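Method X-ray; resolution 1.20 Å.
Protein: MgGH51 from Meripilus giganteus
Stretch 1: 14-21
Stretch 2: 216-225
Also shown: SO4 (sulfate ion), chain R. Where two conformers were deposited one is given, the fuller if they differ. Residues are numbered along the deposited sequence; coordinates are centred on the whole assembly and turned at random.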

ATOM      1  N   PRO A  14      -5.337   6.471 -21.590  1.00 12.22           N
ATOM      2  CA  PRO A  14      -4.732   7.373 -20.609  1.00 13.46           C
ATOM      3  C   PRO A  14      -3.443   6.801 -20.022  1.00 12.38           C
ATOM      4  O   PRO A  14      -3.373   5.587 -19.761  1.00 12.80           O
ATOM      5  CB  PRO A  14      -5.824   7.464 -19.529  1.00 16.48           C
ATOM      6  CG  PRO A  14      -7.086   7.177 -20.176  1.00 18.59           C
ATOM      7  CD  PRO A  14      -6.704   6.110 -21.201  1.00 14.18           C
ATOM      8  N   SER A  15      -2.508   7.677 -19.677  1.00 12.24           N
ATOM      9  CA  SER A  15      -1.278   7.238 -18.984  1.00 12.95           C
ATOM     10  C   SER A  15      -1.608   6.652 -17.618  1.00 12.42           C
ATOM     11  O   SER A  15      -0.795   5.822 -17.153  1.00 13.04           O
ATOM     12  CB  SER A  15      -0.310   8.410 -18.852  1.00 14.55           C
ATOM     13  OG  SER A  15      -0.705   9.343 -17.871  1.00 16.89           O
ATOM     14  N   THR A  16      -2.711   7.022 -17.030  1.00 11.79           N
ATOM     15  CA  THR A  16      -3.113   6.646 -15.680  1.00 11.99           C
ATOM     16  C   THR A  16      -3.921   5.361 -15.585  1.00 11.05           C
ATOM     17  O   THR A  16      -4.360   5.035 -14.491  1.00 11.71           O
ATOM     18  CB  THR A  16      -3.895   7.829 -15.080  1.00 13.06           C
ATOM     19  OG1 THR A  16      -4.925   8.214 -16.000  1.00 13.72           O
ATOM     20  CG2 THR A  16      -3.005   9.004 -14.761  1.00 14.07           C
ATOM     21  N   LEU A  17      -4.093   4.622 -16.690  1.00 10.91           N
ATOM     22  CA  LEU A  17      -5.107   3.545 -16.633  1.00 10.27           C
ATOM     23  C   LEU A  17      -4.840   2.563 -15.513  1.00 10.38           C
ATOM     24  O   LEU A  17      -5.818   2.136 -14.858  1.00 11.26           O
ATOM     25  CB  LEU A  17      -5.195   2.830 -17.967  1.00 10.99           C
ATOM     26  CG  LEU A  17      -6.280   1.772 -18.072  1.00 10.95           C
ATOM     27  CD1 LEU A  17      -7.653   2.285 -17.717  1.00 12.45           C
ATOM     28  CD2 LEU A  17      -6.296   1.186 -19.475  1.00 11.52           C
ATOM     29  N   TYR A  18      -3.620   2.110 -15.291  1.00 10.61           N
ATOM     30  CA  TYR A  18      -3.325   1.074 -14.298  1.00 11.17           C
ATOM     31  C   TYR A  18      -2.516   1.624 -13.139  1.00 10.76           C
ATOM     32  O   TYR A  18      -1.448   2.238 -13.396  1.00 11.76           O
ATOM     33  CB  TYR A  18      -2.622  -0.140 -14.915  1.00 11.68           C
ATOM     34  CG  TYR A  18      -3.396  -0.747 -16.065  1.00 11.42           C
ATOM     35  CD1 TYR A  18      -4.546  -1.485 -15.828  1.00 11.21           C
ATOM     36  CD2 TYR A  18      -3.015  -0.552 -17.370  1.00 11.64           C
ATOM     37  CE1 TYR A  18      -5.294  -2.014 -16.889  1.00 12.12           C
ATOM     38  CE2 TYR A  18      -3.748  -1.079 -18.426  1.00 11.47           C
ATOM     39  CZ  TYR A  18      -4.892  -1.794 -18.196  1.00 11.86           C
ATOM     40  OH  TYR A  18      -5.633  -2.349 -19.217  1.00 12.93           O
ATOM     41  N   GLY A  19      -2.914   1.375 -11.913  1.00 11.01           N
ATOM     42  CA  GLY A  19      -2.149   1.856 -10.746  1.00 10.68           C
ATOM     43  C   GLY A  19      -2.481   1.089  -9.512  1.00 10.60           C
ATOM     44  O   GLY A  19      -3.095   0.011  -9.590  1.00 11.24           O
ATOM     45  N   LEU A  20      -2.117   1.635  -8.363  1.00 10.07           N
ATOM     46  CA  LEU A  20      -2.187   0.954  -7.075  1.00 10.51           C
ATOM     47  C   LEU A  20      -3.126   1.665  -6.115  1.00 10.55           C
ATOM     48  O   LEU A  20      -3.263   2.908  -6.142  1.00 10.83           O
ATOM     49  CB  LEU A  20      -0.797   0.920  -6.433  1.00 11.28           C
ATOM     50  CG  LEU A  20       0.330   0.368  -7.288  1.00 12.36           C
ATOM     51  CD1 LEU A  20       1.604   0.313  -6.469  1.00 14.32           C
ATOM     52  CD2 LEU A  20       0.016  -0.985  -7.885  1.00 14.08           C
ATOM     53  N   MET A  21      -3.755   0.876  -5.245  1.00  9.92           N
ATOM     54  CA  MET A  21      -4.590   1.377  -4.149  1.00 10.10           C
ATOM     55  C   MET A  21      -3.994   1.010  -2.811  1.00  9.49           C
ATOM     56  O   MET A  21      -3.772  -0.175  -2.535  1.00 10.47           O
ATOM     57  CB  MET A  21      -6.027   0.860  -4.240  1.00 10.95           C
ATOM     58  CG  MET A  21      -6.968   1.391  -3.185  1.00 11.92           C
ATOM     59  SD  MET A  21      -6.890   0.498  -1.610  0.87 10.22           S
ATOM     60  CE  MET A  21      -7.860   1.505  -0.530  1.00 17.90           C
ATOM     61  N   THR A 216       8.830  -4.654  -5.752  1.00 12.69           N
ATOM     62  CA  THR A 216       7.706  -5.432  -6.302  1.00 12.55           C
ATOM     63  C   THR A 216       6.618  -4.491  -6.806  1.00 12.96           C
ATOM     64  O   THR A 216       6.040  -4.740  -7.898  1.00 14.44           O
ATOM     65  CB  THR A 216       7.178  -6.437  -5.293  1.00 12.37           C
ATOM     66  OG1 THR A 216       8.190  -7.334  -4.858  1.00 13.61           O
ATOM     67  CG2 THR A 216       6.006  -7.246  -5.810  1.00 13.92           C
ATOM     68  N   LEU A 217       6.281  -3.455  -6.054  1.00 12.60           N
ATOM     69  CA  LEU A 217       5.291  -2.496  -6.524  1.00 12.72           C
ATOM     70  C   LEU A 217       5.795  -1.836  -7.778  1.00 14.00           C
ATOM     71  O   LEU A 217       5.025  -1.681  -8.752  1.00 15.46           O
ATOM     72  CB  LEU A 217       5.020  -1.462  -5.415  1.00 11.97           C
ATOM     73  CG  LEU A 217       4.406  -2.044  -4.138  1.00 12.80           C
ATOM     74  CD1 LEU A 217       4.028  -0.900  -3.188  1.00 12.26           C
ATOM     75  CD2 LEU A 217       3.297  -3.010  -4.371  1.00 14.91           C
ATOM     76  N   ALA A 218       7.043  -1.408  -7.815  1.00 14.05           N
ATOM     77  CA  ALA A 218       7.559  -0.784  -9.031  1.00 15.97           C
ATOM     78  C   ALA A 218       7.577  -1.756 -10.213  1.00 16.45           C
ATOM     79  O   ALA A 218       7.288  -1.334 -11.359  1.00 16.10           O
ATOM     80  CB  ALA A 218       8.921  -0.196  -8.763  1.00 18.27           C
ATOM     81  N   GLU A 219       7.773  -3.040  -9.972  1.00 16.42           N
ATOM     82  CA  GLU A 219       7.797  -4.104 -11.023  1.00 17.32           C
ATOM     83  C   GLU A 219       6.544  -4.172 -11.831  1.00 17.73           C
ATOM     84  O   GLU A 219       6.561  -4.538 -13.010  1.00 17.08           O
ATOM     85  CB  GLU A 219       8.049  -5.498 -10.332  1.00 22.83           C
ATOM     86  CG  GLU A 219       8.016  -6.715 -11.170  1.00 22.95           C
ATOM     87  CD  GLU A 219       8.230  -7.958 -10.368  1.00 22.63           C
ATOM     88  OE1 GLU A 219       8.876  -7.885  -9.285  1.00 25.95           O
ATOM     89  OE2 GLU A 219       7.750  -8.993 -10.939  1.00 26.05           O
ATOM     90  N   MET A 220       5.449  -3.812 -11.176  0.65 17.91           N
ATOM     91  CA  MET A 220       4.113  -3.929 -11.752  0.65 18.35           C
ATOM     92  C   MET A 220       3.910  -2.888 -12.852  0.65 17.13           C
ATOM     93  O   MET A 220       3.013  -3.068 -13.627  0.65 21.31           O
ATOM     94  CB  MET A 220       3.057  -3.869 -10.648  0.65 21.23           C
ATOM     95  CG  MET A 220       1.778  -4.633 -10.962  0.65 21.73           C
ATOM     96  SD  MET A 220       0.363  -3.967 -10.042  0.58 21.82           S
ATOM     97  CE  MET A 220       1.185  -4.310  -8.495  0.65 26.33           C
ATOM     98  N   GLY A 221       4.732  -1.846 -12.947  1.00 15.74           N
ATOM     99  CA  GLY A 221       4.542  -0.689 -13.822  1.00 18.04           C
ATOM    100  C   GLY A 221       3.333   0.163 -13.544  1.00 13.87           C
ATOM    101  O   GLY A 221       2.716   0.691 -14.470  1.00 15.86           O
ATOM    102  N   PRO A 222       3.055   0.487 -12.273  1.00 12.27           N
ATOM    103  CA  PRO A 222       1.906   1.345 -11.969  1.00 11.80           C
ATOM    104  C   PRO A 222       2.156   2.787 -12.388  1.00 11.65           C
ATOM    105  O   PRO A 222       3.281   3.291 -12.294  1.00 12.96           O
ATOM    106  CB  PRO A 222       1.775   1.262 -10.471  1.00 12.77           C
ATOM    107  CG  PRO A 222       3.195   1.032 -10.008  1.00 13.08           C
ATOM    108  CD  PRO A 222       3.821   0.125 -11.070  1.00 13.39           C
ATOM    109  N   SER A 223       1.077   3.485 -12.679  1.00 11.41           N
ATOM    110  CA  SER A 223       1.140   4.904 -13.064  1.00 11.19           C
ATOM    111  C   SER A 223       0.670   5.826 -11.934  1.00 11.01           C
ATOM    112  O   SER A 223       0.995   7.024 -11.967  1.00 12.17           O
ATOM    113  CB  SER A 223       0.292   5.210 -14.275  1.00 12.82           C
ATOM    114  OG  SER A 223      -1.080   4.964 -14.010  1.00 16.04           O
ATOM    115  N   PHE A 224      -0.088   5.321 -10.980  1.00 10.55           N
ATOM    116  CA  PHE A 224      -0.619   6.155  -9.900  1.00 10.45           C
ATOM    117  C   PHE A 224      -0.673   5.331  -8.633  1.00 10.29           C
ATOM    118  O   PHE A 224      -0.594   4.105  -8.618  1.00 10.93           O
ATOM    119  CB  PHE A 224      -2.017   6.692 -10.215  1.00 10.66           C
ATOM    120  CG  PHE A 224      -3.108   5.659 -10.261  1.00 10.63           C
ATOM    121  CD1 PHE A 224      -3.696   5.159  -9.090  1.00 10.50           C
ATOM    122  CD2 PHE A 224      -3.518   5.110 -11.467  1.00 11.12           C
ATOM    123  CE1 PHE A 224      -4.626   4.163  -9.101  1.00 10.53           C
ATOM    124  CE2 PHE A 224      -4.484   4.118 -11.489  1.00 10.88           C
ATOM    125  CZ  PHE A 224      -5.031   3.639 -10.322  1.00 10.82           C
ATOM    126  N   PHE A 225      -0.832   6.052  -7.537  1.00 10.58           N
ATOM    127  CA  PHE A 225      -0.925   5.485  -6.179  1.00 10.57           C
ATOM    128  C   PHE A 225      -2.036   6.231  -5.437  1.00 10.31           C
ATOM    129  O   PHE A 225      -1.891   7.433  -5.120  1.00 10.70           O
ATOM    130  CB  PHE A 225       0.434   5.625  -5.480  1.00 10.80           C
ATOM    131  CG  PHE A 225       0.628   4.854  -4.209  1.00 10.67           C
ATOM    132  CD1 PHE A 225       0.181   5.328  -2.980  1.00 10.93           C
ATOM    133  CD2 PHE A 225       1.332   3.680  -4.182  1.00 11.98           C
ATOM    134  CE1 PHE A 225       0.509   4.688  -1.793  1.00 11.85           C
ATOM    135  CE2 PHE A 225       1.671   3.038  -3.011  1.00 13.17           C
ATOM    136  CZ  PHE A 225       1.258   3.557  -1.793  1.00 12.60           C
TER
HETATM  137  S   SO4 R 728      -3.140  11.361 -19.219  0.76 18.39           S
HETATM  138  O1  SO4 R 728      -2.863  10.610 -17.978  0.75 20.51           O
HETATM  139  O2  SO4 R 728      -2.547  12.663 -19.283  0.75 27.22           O
HETATM  140  O3  SO4 R 728      -4.642  11.529 -19.296  0.75 25.00           O
HETATM  141  O4  SO4 R 728      -2.776  10.467 -20.307  0.75 21.98           O

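The most striking feature of this contact is the seat of Gly19 on the ring of Phe224. Gly19 CA lies 3.4 Å from the centroid of the Phe224 ring and only 16° off the ring normal, a close CH-π contact in which the polarised CA hydrogens can meet the π cloud. The fit depends on the absence of a side chain: a CB built in ideal geometry on Gly19 would point toward the second stretch and come within 2.3 Å of Phe224 CD2, a clash. Leu20 N lies over the same face of the ring, whereas the carbonyl oxygens of Thr16 and Leu17 approach its edge, near the ring plane. Thr16 O is 3.1 Å from Phe224 CD2, an arrangement that suits the weakly positive rim of an aromatic ring. The segment from Thr16 to Gly19 thus curls around the phenyl group.

The backbones, nearly 200 residues apart in sequence, run parallel where they pair, with Leu20 bridged to Phe225 at a CA-CA distance of 4.8 Å. Leu20 N donates to Phe224 O at 2.9 Å, and on the other side of the bridge Phe225 CA makes a CA-H...O contact of 3.5 Å with Leu20 O. Earlier in the pairing, Tyr18 O accepts two hydrogen bonds from a single residue, one from Ser223 N at 2.9 Å and one from Ser223 OG at 2.8 Å. The p rotamer of Ser223 places its hydroxyl beside its own amide, so that both donors converge on one carbonyl.

Leu20 supplies the apolar part of the interface and has the largest area covered by the partner stretch. Its side chain lies on the same face of the sheet as that of Phe225, with Leu20 CD1 4.1 Å from Phe225 CD2. Leu20 CG packs 3.6 Å from Pro222 CB, Leu20 CD2 reaches Met220 CE at 3.6 Å, and Leu20 CD1 lies 4.0 Å from Leu217 CB. Gly221 adopts positive phi, a conformation favourable to glycine, as the chain leaves the helix.

At the far end, Pro14 to Leu17 form a type I turn, closed by a hydrogen bond from Leu17 N to Pro14 O at 3.3 Å. A sulfate ion, probably from the crystallisation liquor, binds here, accepting hydrogen bonds from Ser15 N to its O4 (2.9 Å) and from Ser15 OG to its O1 (2.5 Å).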